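Local structure of phosphoacetylglucosamine mutase (Aspergillus lentulus, 5O9X) at residues L312-I317 with L330-V335; V334-Y339 with E346-V351; V357-G362 with H367-R372. The protein probably interconverts the 6-phosphate and 1-phosphate of N-acetylglucosamine, passing through a sugar 1,6-bisphosphate intermediate as related hexose phosphate mutases do. The protein carries 1 engineered substitution. One frame throughout, in Å; residues are numbered along the deposited sequence.

Contact 1: residues L312-I317 with L330-V335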
ATOM      1  N   LEU A 312     -17.068   1.083   3.752  1.00 15.47           N
ATOM      2  CA  LEU A 312     -17.379   0.476   5.048  1.00 16.17           C
ATOM      3  C   LEU A 312     -16.863   1.402   6.180  1.00 17.31           C
ATOM      4  O   LEU A 312     -17.598   1.757   7.117  1.00 15.47           O
ATOM      5  CB  LEU A 312     -16.776  -0.966   5.143  1.00 15.49           C
ATOM      6  CG  LEU A 312     -17.098  -1.686   6.483  1.00 16.65           C
ATOM      7  CD1 LEU A 312     -18.593  -2.057   6.539  1.00 18.29           C
ATOM      8  CD2 LEU A 312     -16.250  -2.893   6.741  1.00 18.23           C
ATOM      9  N   ALA A 313     -15.587   1.776   6.104  1.00 15.43           N
ATOM     10  CA  ALA A 313     -14.956   2.639   7.135  1.00 18.99           C
ATOM     11  C   ALA A 313     -15.570   4.065   7.179  1.00 20.80           C
ATOM     12  O   ALA A 313     -15.826   4.580   8.247  1.00 17.03           O
ATOM     13  CB  ALA A 313     -13.449   2.759   6.834  1.00 18.06           C
ATOM     14  N   ALA A 314     -15.803   4.678   5.991  1.00 18.60           N
ATOM     15  CA  ALA A 314     -16.449   5.987   5.957  1.00 18.20           C
ATOM     16  C   ALA A 314     -17.858   5.959   6.569  1.00 17.17           C
ATOM     17  O   ALA A 314     -18.226   6.913   7.307  1.00 17.59           O
ATOM     18  CB  ALA A 314     -16.459   6.558   4.539  1.00 17.06           C
ATOM     19  N   SER A 315     -18.638   4.906   6.322  1.00 16.43           N
ATOM     20  CA  SER A 315     -19.987   4.796   6.905  1.00 18.32           C
ATOM     21  C   SER A 315     -19.862   4.660   8.447  1.00 18.83           C
ATOM     22  O   SER A 315     -20.561   5.346   9.184  1.00 19.93           O
ATOM     23  CB  SER A 315     -20.644   3.544   6.325  1.00 19.40           C
ATOM     24  OG  SER A 315     -21.699   3.084   7.119  1.00 22.15           O
ATOM     25  N   PHE A 316     -19.046   3.716   8.922  1.00 19.29           N
ATOM     26  CA  PHE A 316     -18.890   3.495  10.356  1.00 18.64           C
ATOM     27  C   PHE A 316     -18.425   4.777  11.072  1.00 20.73           C
ATOM     28  O   PHE A 316     -19.009   5.204  12.054  1.00 20.63           O
ATOM     29  CB  PHE A 316     -17.877   2.386  10.614  1.00 19.32           C
ATOM     30  CG  PHE A 316     -17.825   1.955  12.053  1.00 19.32           C
ATOM     31  CD1 PHE A 316     -19.009   1.576  12.718  1.00 20.79           C
ATOM     32  CD2 PHE A 316     -16.622   1.948  12.735  1.00 21.06           C
ATOM     33  CE1 PHE A 316     -18.950   1.182  14.067  1.00 20.49           C
ATOM     34  CE2 PHE A 316     -16.544   1.504  14.057  1.00 21.18           C
ATOM     35  CZ  PHE A 316     -17.721   1.110  14.705  1.00 19.30           C
ATOM     36  N   ILE A 317     -17.368   5.399  10.596  1.00 19.29           N
ATOM     37  CA  ILE A 317     -16.862   6.602  11.220  1.00 19.04           C
ATOM     38  C   ILE A 317     -17.899   7.756  11.281  1.00 21.42           C
ATOM     39  O   ILE A 317     -17.987   8.508  12.295  1.00 18.55           O
ATOM     40  CB  ILE A 317     -15.486   7.068  10.637  1.00 19.52           C
ATOM     41  CG1 ILE A 317     -14.429   5.980  10.914  1.00 21.53           C
ATOM     42  CG2 ILE A 317     -15.081   8.482  11.183  1.00 20.59           C
ATOM     43  CD1 ILE A 317     -13.131   6.130  10.075  1.00 21.32           C
ATOM     44  N   LEU A 330     -16.108  16.617  12.459  1.00 33.71           N
ATOM     45  CA  LEU A 330     -15.309  15.600  11.759  1.00 35.51           C
ATOM     46  C   LEU A 330     -15.815  15.390  10.315  1.00 36.73           C
ATOM     47  O   LEU A 330     -16.367  14.343   9.987  1.00 42.17           O
ATOM     48  CB  LEU A 330     -15.267  14.265  12.510  1.00 33.90           C
ATOM     49  CG  LEU A 330     -14.598  14.080  13.875  1.00 35.89           C
ATOM     50  CD1 LEU A 330     -14.898  12.649  14.325  1.00 32.91           C
ATOM     51  CD2 LEU A 330     -13.093  14.285  13.812  1.00 36.44           C
ATOM     52  N   LYS A 331     -15.580  16.376   9.469  1.00 38.25           N
ATOM     53  CA  LYS A 331     -15.839  16.243   8.020  1.00 43.41           C
ATOM     54  C   LYS A 331     -14.958  15.105   7.358  1.00 29.84           C
ATOM     55  O   LYS A 331     -13.705  15.152   7.296  1.00 28.03           O
ATOM     56  CB  LYS A 331     -15.705  17.608   7.275  1.00 51.07           C
ATOM     57  CG  LYS A 331     -16.532  18.837   7.770  1.00 54.98           C
ATOM     58  CD  LYS A 331     -17.913  18.494   8.324  1.00 64.09           C
ATOM     59  CE  LYS A 331     -19.043  18.774   7.343  1.00 71.88           C
ATOM     60  NZ  LYS A 331     -20.328  18.211   7.862  1.00 63.97           N
ATOM     61  N   ILE A 332     -15.662  14.096   6.871  1.00 27.90           N
ATOM     62  CA  ILE A 332     -15.001  12.966   6.227  1.00 24.64           C
ATOM     63  C   ILE A 332     -14.918  13.202   4.711  1.00 18.69           C
ATOM     64  O   ILE A 332     -15.886  13.615   4.085  1.00 19.01           O
ATOM     65  CB  ILE A 332     -15.797  11.651   6.510  1.00 23.88           C
ATOM     66  CG1 ILE A 332     -15.941  11.435   8.012  1.00 26.29           C
ATOM     67  CG2 ILE A 332     -15.142  10.420   5.854  1.00 24.70           C
ATOM     68  CD1 ILE A 332     -17.029  10.426   8.310  1.00 29.23           C
ATOM     69  N   GLY A 333     -13.808  12.831   4.118  1.00 19.38           N
ATOM     70  CA  GLY A 333     -13.751  12.781   2.676  1.00 18.10           C
ATOM     71  C   GLY A 333     -13.143  11.427   2.278  1.00 18.64           C
ATOM     72  O   GLY A 333     -12.352  10.822   3.044  1.00 18.48           O
ATOM     73  N   VAL A 334     -13.502  10.967   1.058  1.00 18.91           N
ATOM     74  CA  VAL A 334     -12.937   9.707   0.527  1.00 18.26           C
ATOM     75  C   VAL A 334     -12.052   9.953  -0.716  1.00 20.19           C
ATOM     76  O   VAL A 334     -12.516  10.519  -1.733  1.00 24.60           O
ATOM     77  CB  VAL A 334     -14.033   8.697   0.205  1.00 19.68           C
ATOM     78  CG1 VAL A 334     -13.409   7.318  -0.249  1.00 17.53           C
ATOM     79  CG2 VAL A 334     -15.017   8.545   1.424  1.00 15.79           C
ATOM     80  N   VAL A 335     -10.808   9.480  -0.662  1.00 18.79           N
ATOM     81  CA  VAL A 335      -9.894   9.620  -1.797  1.00 17.56           C
ATOM     82  C   VAL A 335      -9.890   8.291  -2.530  1.00 17.81           C
ATOM     83  O   VAL A 335      -9.778   7.240  -1.879  1.00 17.39           O
ATOM     84  CB  VAL A 335      -8.487   9.961  -1.291  1.00 20.85           C
ATOM     85  CG1 VAL A 335      -7.507  10.110  -2.455  1.00 20.36           C
ATOM     86  CG2 VAL A 335      -8.582  11.340  -0.557  1.00 21.68           C
TER

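Contact 2: residues V334-Y339 with E346-V351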
ATOM      1  N   VAL A 334     -13.502  10.967   1.058  1.00 18.91           N
ATOM      2  CA  VAL A 334     -12.937   9.707   0.527  1.00 18.26           C
ATOM      3  C   VAL A 334     -12.052   9.953  -0.716  1.00 20.19           C
ATOM      4  O   VAL A 334     -12.516  10.519  -1.733  1.00 24.60           O
ATOM      5  CB  VAL A 334     -14.033   8.697   0.205  1.00 19.68           C
ATOM      6  CG1 VAL A 334     -13.409   7.318  -0.249  1.00 17.53           C
ATOM      7  CG2 VAL A 334     -15.017   8.545   1.424  1.00 15.79           C
ATOM      8  N   VAL A 335     -10.808   9.480  -0.662  1.00 18.79           N
ATOM      9  CA  VAL A 335      -9.894   9.620  -1.797  1.00 17.56           C
ATOM     10  C   VAL A 335      -9.890   8.291  -2.530  1.00 17.81           C
ATOM     11  O   VAL A 335      -9.778   7.240  -1.879  1.00 17.39           O
ATOM     12  CB  VAL A 335      -8.487   9.961  -1.291  1.00 20.85           C
ATOM     13  CG1 VAL A 335      -7.507  10.110  -2.455  1.00 20.36           C
ATOM     14  CG2 VAL A 335      -8.582  11.340  -0.557  1.00 21.68           C
ATOM     15  N   GLN A 336     -10.017   8.361  -3.868  1.00 16.53           N
ATOM     16  CA  GLN A 336     -10.066   7.195  -4.722  1.00 15.49           C
ATOM     17  C   GLN A 336      -9.025   7.353  -5.832  1.00 15.78           C
ATOM     18  O   GLN A 336      -8.409   8.445  -5.980  1.00 16.69           O
ATOM     19  CB  GLN A 336     -11.483   6.979  -5.326  1.00 14.73           C
ATOM     20  CG  GLN A 336     -12.609   6.798  -4.241  1.00 13.51           C
ATOM     21  CD  GLN A 336     -13.858   6.336  -4.924  1.00 15.58           C
ATOM     22  OE1 GLN A 336     -14.441   7.051  -5.741  1.00 18.65           O
ATOM     23  NE2 GLN A 336     -14.278   5.141  -4.639  1.00 15.31           N
ATOM     24  N   THR A 337      -8.841   6.291  -6.621  1.00 15.40           N
ATOM     25  CA  THR A 337      -8.205   6.452  -7.944  1.00 14.28           C
ATOM     26  C   THR A 337      -9.203   6.033  -9.034  1.00 14.79           C
ATOM     27  O   THR A 337     -10.310   5.555  -8.737  1.00 16.01           O
ATOM     28  CB  THR A 337      -6.856   5.713  -8.076  1.00 14.08           C
ATOM     29  OG1 THR A 337      -7.061   4.265  -8.157  1.00 15.28           O
ATOM     30  CG2 THR A 337      -6.017   5.958  -6.774  1.00 13.58           C
ATOM     31  N   ALA A 338      -8.758   6.109 -10.286  1.00 13.78           N
ATOM     32  CA  ALA A 338      -9.613   5.841 -11.442  1.00 13.91           C
ATOM     33  C   ALA A 338      -9.950   4.342 -11.511  1.00 13.06           C
ATOM     34  O   ALA A 338     -10.941   4.003 -12.146  1.00 14.73           O
ATOM     35  CB  ALA A 338      -8.900   6.346 -12.719  1.00 12.28           C
ATOM     36  N   TYR A 339      -9.219   3.472 -10.783  1.00 11.39           N
ATOM     37  CA  TYR A 339      -9.509   2.039 -10.791  1.00 12.02           C
ATOM     38  C   TYR A 339     -10.737   1.752  -9.907  1.00 13.83           C
ATOM     39  O   TYR A 339     -11.209   0.587  -9.904  1.00 14.45           O
ATOM     40  CB  TYR A 339      -8.307   1.254 -10.205  1.00 12.67           C
ATOM     41  CG  TYR A 339      -7.161   1.238 -11.215  1.00 12.50           C
ATOM     42  CD1 TYR A 339      -7.258   0.431 -12.355  1.00 13.52           C
ATOM     43  CD2 TYR A 339      -6.104   2.129 -11.103  1.00 14.55           C
ATOM     44  CE1 TYR A 339      -6.272   0.424 -13.312  1.00 13.56           C
ATOM     45  CE2 TYR A 339      -5.079   2.119 -12.061  1.00 14.75           C
ATOM     46  CZ  TYR A 339      -5.222   1.296 -13.181  1.00 14.26           C
ATOM     47  OH  TYR A 339      -4.273   1.318 -14.190  1.00 14.22           O
ATOM     48  N   GLU A 346     -20.431   6.540  -6.835  1.00 17.95           N
ATOM     49  CA  GLU A 346     -21.812   6.923  -6.822  1.00 22.48           C
ATOM     50  C   GLU A 346     -22.382   6.754  -5.389  1.00 23.57           C
ATOM     51  O   GLU A 346     -23.112   7.613  -4.898  1.00 24.73           O
ATOM     52  CB  GLU A 346     -22.562   6.022  -7.837  1.00 25.70           C
ATOM     53  CG  GLU A 346     -24.095   6.244  -7.797  1.00 29.99           C
ATOM     54  CD  GLU A 346     -24.911   5.304  -8.713  1.00 35.34           C
ATOM     55  OE1 GLU A 346     -24.794   3.997  -8.679  1.00 32.51           O
ATOM     56  OE2 GLU A 346     -25.700   5.916  -9.486  1.00 35.46           O
ATOM     57  N   TYR A 347     -22.045   5.633  -4.743  1.00 23.07           N
ATOM     58  CA  TYR A 347     -22.427   5.356  -3.349  1.00 20.84           C
ATOM     59  C   TYR A 347     -21.901   6.418  -2.427  1.00 20.07           C
ATOM     60  O   TYR A 347     -22.636   6.901  -1.541  1.00 20.43           O
ATOM     61  CB  TYR A 347     -21.975   3.956  -2.935  1.00 19.14           C
ATOM     62  CG  TYR A 347     -22.299   3.549  -1.469  1.00 20.46           C
ATOM     63  CD1 TYR A 347     -23.585   3.078  -1.101  1.00 21.93           C
ATOM     64  CD2 TYR A 347     -21.322   3.581  -0.484  1.00 21.36           C
ATOM     65  CE1 TYR A 347     -23.881   2.712   0.231  1.00 19.96           C
ATOM     66  CE2 TYR A 347     -21.589   3.142   0.837  1.00 21.44           C
ATOM     67  CZ  TYR A 347     -22.879   2.752   1.168  1.00 22.62           C
ATOM     68  OH  TYR A 347     -23.116   2.364   2.476  1.00 29.71           O
ATOM     69  N   ILE A 348     -20.671   6.833  -2.642  1.00 18.40           N
ATOM     70  CA  ILE A 348     -20.040   7.802  -1.725  1.00 21.12           C
ATOM     71  C   ILE A 348     -20.783   9.143  -1.884  1.00 25.92           C
ATOM     72  O   ILE A 348     -21.087   9.849  -0.879  1.00 26.96           O
ATOM     73  CB  ILE A 348     -18.533   7.989  -2.033  1.00 18.81           C
ATOM     74  CG1 ILE A 348     -17.706   6.676  -1.691  1.00 19.26           C
ATOM     75  CG2 ILE A 348     -17.966   9.204  -1.303  1.00 17.35           C
ATOM     76  CD1 ILE A 348     -16.272   6.695  -2.261  1.00 16.91           C
ATOM     77  N   GLU A 349     -21.128   9.440  -3.127  1.00 25.91           N
ATOM     78  CA  GLU A 349     -21.790  10.700  -3.435  1.00 31.44           C
ATOM     79  C   GLU A 349     -23.268  10.697  -2.963  1.00 28.12           C
ATOM     80  O   GLU A 349     -23.673  11.619  -2.335  1.00 30.20           O
ATOM     81  CB  GLU A 349     -21.703  11.016  -4.937  1.00 33.52           C
ATOM     82  CG  GLU A 349     -22.185  12.448  -5.277  1.00 49.75           C
ATOM     83  CD  GLU A 349     -22.838  12.628  -6.671  1.00 64.17           C
ATOM     84  OE1 GLU A 349     -22.842  11.695  -7.518  1.00 70.19           O
ATOM     85  OE2 GLU A 349     -23.363  13.741  -6.928  1.00 69.61           O
ATOM     86  N   LYS A 350     -24.042   9.671  -3.262  1.00 27.30           N
ATOM     87  CA  LYS A 350     -25.514   9.743  -3.138  1.00 30.03           C
ATOM     88  C   LYS A 350     -26.055   9.116  -1.875  1.00 29.26           C
ATOM     89  O   LYS A 350     -27.150   9.509  -1.410  1.00 26.60           O
ATOM     90  CB  LYS A 350     -26.226   9.103  -4.329  1.00 30.24           C
ATOM     91  CG  LYS A 350     -25.877   9.720  -5.665  1.00 37.27           C
ATOM     92  CD  LYS A 350     -26.685   8.945  -6.715  1.00 40.33           C
ATOM     93  CE  LYS A 350     -26.548   9.569  -8.108  1.00 49.07           C
ATOM     94  NZ  LYS A 350     -27.224   8.669  -9.109  1.00 46.00           N
ATOM     95  N   VAL A 351     -25.306   8.170  -1.302  1.00 21.73           N
ATOM     96  CA  VAL A 351     -25.758   7.516  -0.054  1.00 23.89           C
ATOM     97  C   VAL A 351     -24.973   8.045   1.127  1.00 25.57           C
ATOM     98  O   VAL A 351     -25.592   8.503   2.112  1.00 26.64           O
ATOM     99  CB  VAL A 351     -25.669   5.991  -0.109  1.00 24.72           C
ATOM    100  CG1 VAL A 351     -26.138   5.363   1.206  1.00 24.92           C
ATOM    101  CG2 VAL A 351     -26.425   5.435  -1.353  1.00 27.28           C
TER

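Contact 3: residues V357-G362 with H367-R372. Unlike the reference sequence in segment 367-372: Met371 (reference Leu). With G16 (1,6-di-O-phosphono-alpha-D-glucopyranose), chain B.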
ATOM      1  N   VAL A 357     -12.403  12.494  -3.988  1.00 22.79           N
ATOM      2  CA  VAL A 357     -11.370  13.147  -4.793  1.00 23.25           C
ATOM      3  C   VAL A 357     -10.710  11.961  -5.524  1.00 24.91           C
ATOM      4  O   VAL A 357     -10.543  10.904  -4.920  1.00 23.43           O
ATOM      5  CB  VAL A 357     -10.342  13.843  -3.869  1.00 26.86           C
ATOM      6  CG1 VAL A 357      -9.195  14.479  -4.689  1.00 29.76           C
ATOM      7  CG2 VAL A 357     -11.083  14.923  -3.065  1.00 30.28           C
ATOM      8  N   CYS A 358     -10.360  12.129  -6.809  1.00 19.70           N
ATOM      9  CA  CYS A 358      -9.680  11.060  -7.530  1.00 19.23           C
ATOM     10  C   CYS A 358      -8.265  11.519  -7.731  1.00 17.71           C
ATOM     11  O   CYS A 358      -8.032  12.656  -8.176  1.00 16.22           O
ATOM     12  CB  CYS A 358     -10.423  10.828  -8.893  1.00 21.56           C
ATOM     13  SG  CYS A 358      -9.740   9.411  -9.794  1.00 18.93           S
ATOM     14  N   THR A 359      -7.281  10.699  -7.387  1.00 18.04           N
ATOM     15  CA  THR A 359      -5.874  11.046  -7.544  1.00 16.78           C
ATOM     16  C   THR A 359      -5.171  10.033  -8.449  1.00 15.86           C
ATOM     17  O   THR A 359      -5.763   9.002  -8.821  1.00 16.17           O
ATOM     18  CB  THR A 359      -5.063  11.098  -6.206  1.00 20.31           C
ATOM     19  OG1 THR A 359      -4.866   9.764  -5.714  1.00 22.46           O
ATOM     20  CG2 THR A 359      -5.794  11.934  -5.109  1.00 20.22           C
ATOM     21  N   ASN A 360      -3.923  10.320  -8.783  1.00 15.84           N
ATOM     22  CA  ASN A 360      -3.070   9.319  -9.485  1.00 18.74           C
ATOM     23  C   ASN A 360      -2.920   8.031  -8.659  1.00 17.81           C
ATOM     24  O   ASN A 360      -3.037   8.071  -7.431  1.00 17.99           O
ATOM     25  CB  ASN A 360      -1.635   9.872  -9.708  1.00 18.85           C
ATOM     26  CG  ASN A 360      -1.571  10.957 -10.782  1.00 23.33           C
ATOM     27  OD1 ASN A 360      -2.587  11.390 -11.335  1.00 22.11           O
ATOM     28  ND2 ASN A 360      -0.361  11.415 -11.055  1.00 23.51           N
ATOM     29  N   THR A 361      -2.605   6.930  -9.347  1.00 17.85           N
ATOM     30  CA  THR A 361      -2.270   5.670  -8.717  1.00 19.00           C
ATOM     31  C   THR A 361      -1.004   5.814  -7.879  1.00 19.29           C
ATOM     32  O   THR A 361      -0.025   6.494  -8.294  1.00 20.02           O
ATOM     33  CB  THR A 361      -2.126   4.582  -9.784  1.00 18.72           C
ATOM     34  OG1 THR A 361      -3.445   4.176 -10.121  1.00 20.14           O
ATOM     35  CG2 THR A 361      -1.369   3.353  -9.290  1.00 19.91           C
ATOM     36  N   GLY A 362      -1.037   5.187  -6.707  1.00 18.47           N
ATOM     37  CA  GLY A 362       0.187   5.140  -5.844  1.00 18.00           C
ATOM     38  C   GLY A 362      -0.216   5.818  -4.511  1.00 19.96           C
ATOM     39  O   GLY A 362      -0.632   6.987  -4.485  1.00 17.00           O
ATOM     40  N   HIS A 367      -2.521   9.697  -0.090  1.00 22.97           N
ATOM     41  CA  HIS A 367      -2.207  10.192   1.258  1.00 28.35           C
ATOM     42  C   HIS A 367      -2.177  11.705   1.192  1.00 27.11           C
ATOM     43  O   HIS A 367      -2.845  12.373   2.004  1.00 25.93           O
ATOM     44  CB  HIS A 367      -0.834   9.700   1.732  1.00 27.15           C
ATOM     45  CG  HIS A 367      -0.416  10.273   3.058  1.00 35.32           C
ATOM     46  ND1 HIS A 367       0.644  11.149   3.197  1.00 39.12           N
ATOM     47  CD2 HIS A 367      -0.948  10.120   4.302  1.00 37.82           C
ATOM     48  CE1 HIS A 367       0.745  11.508   4.468  1.00 36.05           C
ATOM     49  NE2 HIS A 367      -0.221  10.914   5.150  1.00 41.49           N
ATOM     50  N   HIS A 368      -1.451  12.223   0.203  1.00 27.57           N
ATOM     51  CA  HIS A 368      -1.441  13.712  -0.082  1.00 28.97           C
ATOM     52  C   HIS A 368      -2.802  14.351  -0.119  1.00 29.88           C
ATOM     53  O   HIS A 368      -3.001  15.378   0.536  1.00 31.32           O
ATOM     54  CB  HIS A 368      -0.669  14.076  -1.370  1.00 31.68           C
ATOM     55  CG  HIS A 368      -0.486  15.564  -1.592  1.00 39.62           C
ATOM     56  ND1 HIS A 368      -1.349  16.333  -2.361  1.00 46.16           N
ATOM     57  CD2 HIS A 368       0.505  16.410  -1.192  1.00 44.44           C
ATOM     58  CE1 HIS A 368      -0.922  17.588  -2.395  1.00 43.90           C
ATOM     59  NE2 HIS A 368       0.204  17.661  -1.700  1.00 45.01           N
ATOM     60  N   ALA A 369      -3.754  13.786  -0.880  1.00 25.48           N
ATOM     61  CA  ALA A 369      -5.097  14.382  -1.035  1.00 22.41           C
ATOM     62  C   ALA A 369      -5.938  14.237   0.221  1.00 25.70           C
ATOM     63  O   ALA A 369      -6.839  15.077   0.488  1.00 27.14           O
ATOM     64  CB  ALA A 369      -5.853  13.745  -2.229  1.00 20.36           C
ATOM     65  N   ALA A 370      -5.698  13.138   0.947  1.00 23.57           N
ATOM     66  CA  ALA A 370      -6.463  12.831   2.145  1.00 25.89           C
ATOM     67  C   ALA A 370      -6.141  13.830   3.274  1.00 31.02           C
ATOM     68  O   ALA A 370      -6.993  14.022   4.136  1.00 27.71           O
ATOM     69  CB  ALA A 370      -6.168  11.424   2.612  1.00 26.53           C
ATOM     70  N   MET A 371      -4.960  14.481   3.229  1.00 32.61           N
ATOM     71  CA  MET A 371      -4.608  15.564   4.213  1.00 37.11           C
ATOM     72  C   MET A 371      -5.581  16.731   4.169  1.00 35.47           C
ATOM     73  O   MET A 371      -5.615  17.545   5.087  1.00 38.88           O
ATOM     74  CB  MET A 371      -3.191  16.139   4.043  1.00 36.79           C
ATOM     75  CG  MET A 371      -2.039  15.182   3.808  1.00 47.35           C
ATOM     76  SD  MET A 371      -1.050  14.679   5.239  1.00 63.57           S
ATOM     77  CE  MET A 371      -2.137  13.494   6.047  1.00 57.67           C
ATOM     78  N   ARG A 372      -6.415  16.827   3.147  1.00 31.72           N
ATOM     79  CA  ARG A 372      -7.311  17.979   3.058  1.00 32.11           C
ATOM     80  C   ARG A 372      -8.587  17.852   3.925  1.00 33.88           C
ATOM     81  O   ARG A 372      -9.351  18.808   4.043  1.00 36.69           O
ATOM     82  CB  ARG A 372      -7.608  18.304   1.587  1.00 37.19           C
ATOM     83  CG  ARG A 372      -6.282  18.550   0.849  1.00 47.93           C
ATOM     84  CD  ARG A 372      -6.341  19.230  -0.513  1.00 63.47           C
ATOM     85  NE  ARG A 372      -7.396  20.246  -0.657  1.00 78.16           N
ATOM     86  CZ  ARG A 372      -7.721  20.845  -1.812  1.00 79.81           C
ATOM     87  NH1 ARG A 372      -7.068  20.549  -2.933  1.00 74.52           N
ATOM     88  NH2 ARG A 372      -8.702  21.743  -1.855  1.00 73.16           N
TER
HETATM   89  C1  G16 B 601       2.202  -0.491  -5.704  1.00 19.76           C
HETATM   90  C2  G16 B 601       1.753   0.846  -5.123  1.00 27.33           C
HETATM   91  C3  G16 B 601       0.208   1.009  -5.286  1.00 24.16           C
HETATM   92  C4  G16 B 601      -0.285   0.860  -6.715  1.00 22.73           C
HETATM   93  C5  G16 B 601       0.187  -0.492  -7.234  1.00 22.52           C
HETATM   94  C6  G16 B 601       0.036  -0.685  -8.725  1.00 20.51           C
HETATM   95  O1  G16 B 601       1.585  -1.548  -4.964  1.00 20.16           O
HETATM   96  O2  G16 B 601       2.147   1.047  -3.731  1.00 31.53           O
HETATM   97  O3  G16 B 601      -0.131   2.202  -4.700  1.00 27.54           O
HETATM   98  O4  G16 B 601      -1.770   0.889  -6.878  1.00 22.37           O
HETATM   99  O5  G16 B 601       1.623  -0.637  -7.118  1.00 20.78           O
HETATM  100  O6  G16 B 601       0.844   0.388  -9.390  1.00 16.99           O
HETATM  101  P   G16 B 601       0.967   0.376 -11.007  1.00 16.36           P
HETATM  102  O1P G16 B 601      -0.453   0.278 -11.610  1.00 15.51           O
HETATM  103  O2P G16 B 601       1.760  -0.890 -11.410  1.00 16.18           O
HETATM  104  O3P G16 B 601       1.787   1.612 -11.435  1.00 18.19           O
HETATM  105  P'  G16 B 601       2.442  -2.690  -4.159  1.00 18.22           P
HETATM  106  O1X G16 B 601       3.717  -2.010  -3.591  1.00 17.73           O
HETATM  107  O2X G16 B 601       2.933  -3.722  -5.225  1.00 17.83           O
HETATM  108  O3X G16 B 601       1.518  -3.396  -3.229  1.00 18.11           O

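Contact 1: residues L312-I317 with L330-V335
Ile332 meets both Ala314 and Ile317, and this one branched side chain makes the largest contribution to the contact between helix 306-324 and strand 332-337. It illustrates how a layered alpha/beta domain is assembled: the short axes of helix and strand run antiparallel, at 179° and 9.5 Å apart, with a single layer of aliphatic carbon between them. From CB of Ile332, which points at the helix, two branches diverge. CG2 stands anti to the backbone N and extends along the strand toward the methyl of Ala314, at 4.3 Å from its CB. CG1 leaves beside the backbone N (chi1 -57°) and serves mainly as a spacer. The extended second torsion (chi2 163°) then carries CD1 out to the helix. There CD1 comes to rest near the backbone O of Ala314, at 3.8 Å, and, at about a right angle to that approach, near the beta branch of Ile317, whose CG2 lies 4.0 Å from the same CD1. The two isoleucines approach at a slant and meet through these methyls.

Two residues along the strand, Val334 uses its CG2, which reaches CB of Ala314 at 4.0 Å. Ala314 therefore receives both strand residues, one turn before Ile317. Gly333, between them, gives its backbone to strand 375-379 of the sheet. Around the contact, Leu354 and Val375 extend the packing at Ile332, while Leu414 and Leu417 of helix 405-420 cover Ile317.

The touching residues are all buried, and they meet by van der Waals contact at unstrained distances. The interface between this helix and the sheet of domain III is thus apolar, and depends on complementary shape and the exclusion of water.

Contact 2: residues V334-Y339 with E346-V351
Ile348 and Gln336 point at each other from opposite directions, and the tip of the isoleucine ends above the flat amide of the glutamine. CD1 of Ile348 is 3.5 Å from NE2 and 3.6 Å from CD of Gln336, with OE1 only a little farther, which places the methyl over the plane of the amide. Ile348 reaches this spot through a nearly straight second torsion (chi2 167°) that projects CD1 from helix 342-350 toward the sheet. Val334 approaches the same methyl at a slant, its CG1 lying 3.6 Å from CD1 of Ile348. One methyl thus rests against both an aliphatic branch and an amide face, a helix-on-strand contact within the beta-alpha-beta unit formed by strand 332-337, helix 342-350 and strand 356-359.

The amide is held by polar partners nearby: OE1 bonds to Thr345 OG1, while NE2 bonds to Ser344 OG and Asp307 OD1. On the exposed side of the helix, Lys350 NZ and Glu346 OE2 form a salt bridge of 3.2 Å, one turn apart.

Chemically, a buried amide whose oxygen and nitrogen both have hydrogen-bond partners, in Thr345, Ser344 and Asp307, can present its face to hydrocarbon, and those bonds restrain its rotation beneath the methyl.

Contact 3: residues V357-G362 with H367-R372
Unusually close for two methyl carbons, CG2 of Thr359 and CB of Ala369 are only 3.4 Å apart, tighter than ordinary van der Waals contact. The pair belongs to a strand-loop-helix turn in the alpha/beta/alpha fold of domain III: strand 356-359, at the edge of its sheet, leads through Asn360 to Gly362 into helix 363-370, which folds back over it. Ala369 CB points at the strand and also receives CG1 of Val357, at 4.2 Å, so one small methyl meets two strand side chains.

Thr359 divides its two branches between different tasks. A chi1 of 72° sets OG1 between N and the carbonyl carbon, where it donates to O of Asn360, 3.0 Å away; CG2 is then anti to the carbonyl carbon, beside N, and faces the helix. That bond joins Thr359 to the backbone of the next residue.

The loop then reaches the bound glucose 1,6-bisphosphate. Glu380, itself hydrogen-bonded to the sugar, accepts from Gly362 N. Gly362 occupies the N-cap position, with backbone angles (phi 120°, psi 125°) at which a CB would jam against the preceding carbonyl O. CG2 of Thr361 lies 3.5 Å from O4 of the ligand, and CA of Gly362 comes to 3.2 Å from its O3.

Read from the N terminus, contact 1 closes the connection between helix 306-324 and strand 332-337. Contact 2 begins on that same strand, sharing Val334 and Val335, and closes the next turn onto helix 342-350. Contact 3 starts on strand 356-359 and closes onto helix 363-370. The contacts run in series, none enclosing another. Contacts 1 and 2 pack helices on one face of the sheet, whereas Val335, pointing the other way, touches Thr359 and Ala369 of contact 3. Backbone pairing joins the strands: Val334 O to Val357 N, Gln336 N to Val357 O, and Gln336 O to Thr359 N. Together they tie helices on both faces to adjacent parallel strands of domain III, beside the sugar phosphate pocket.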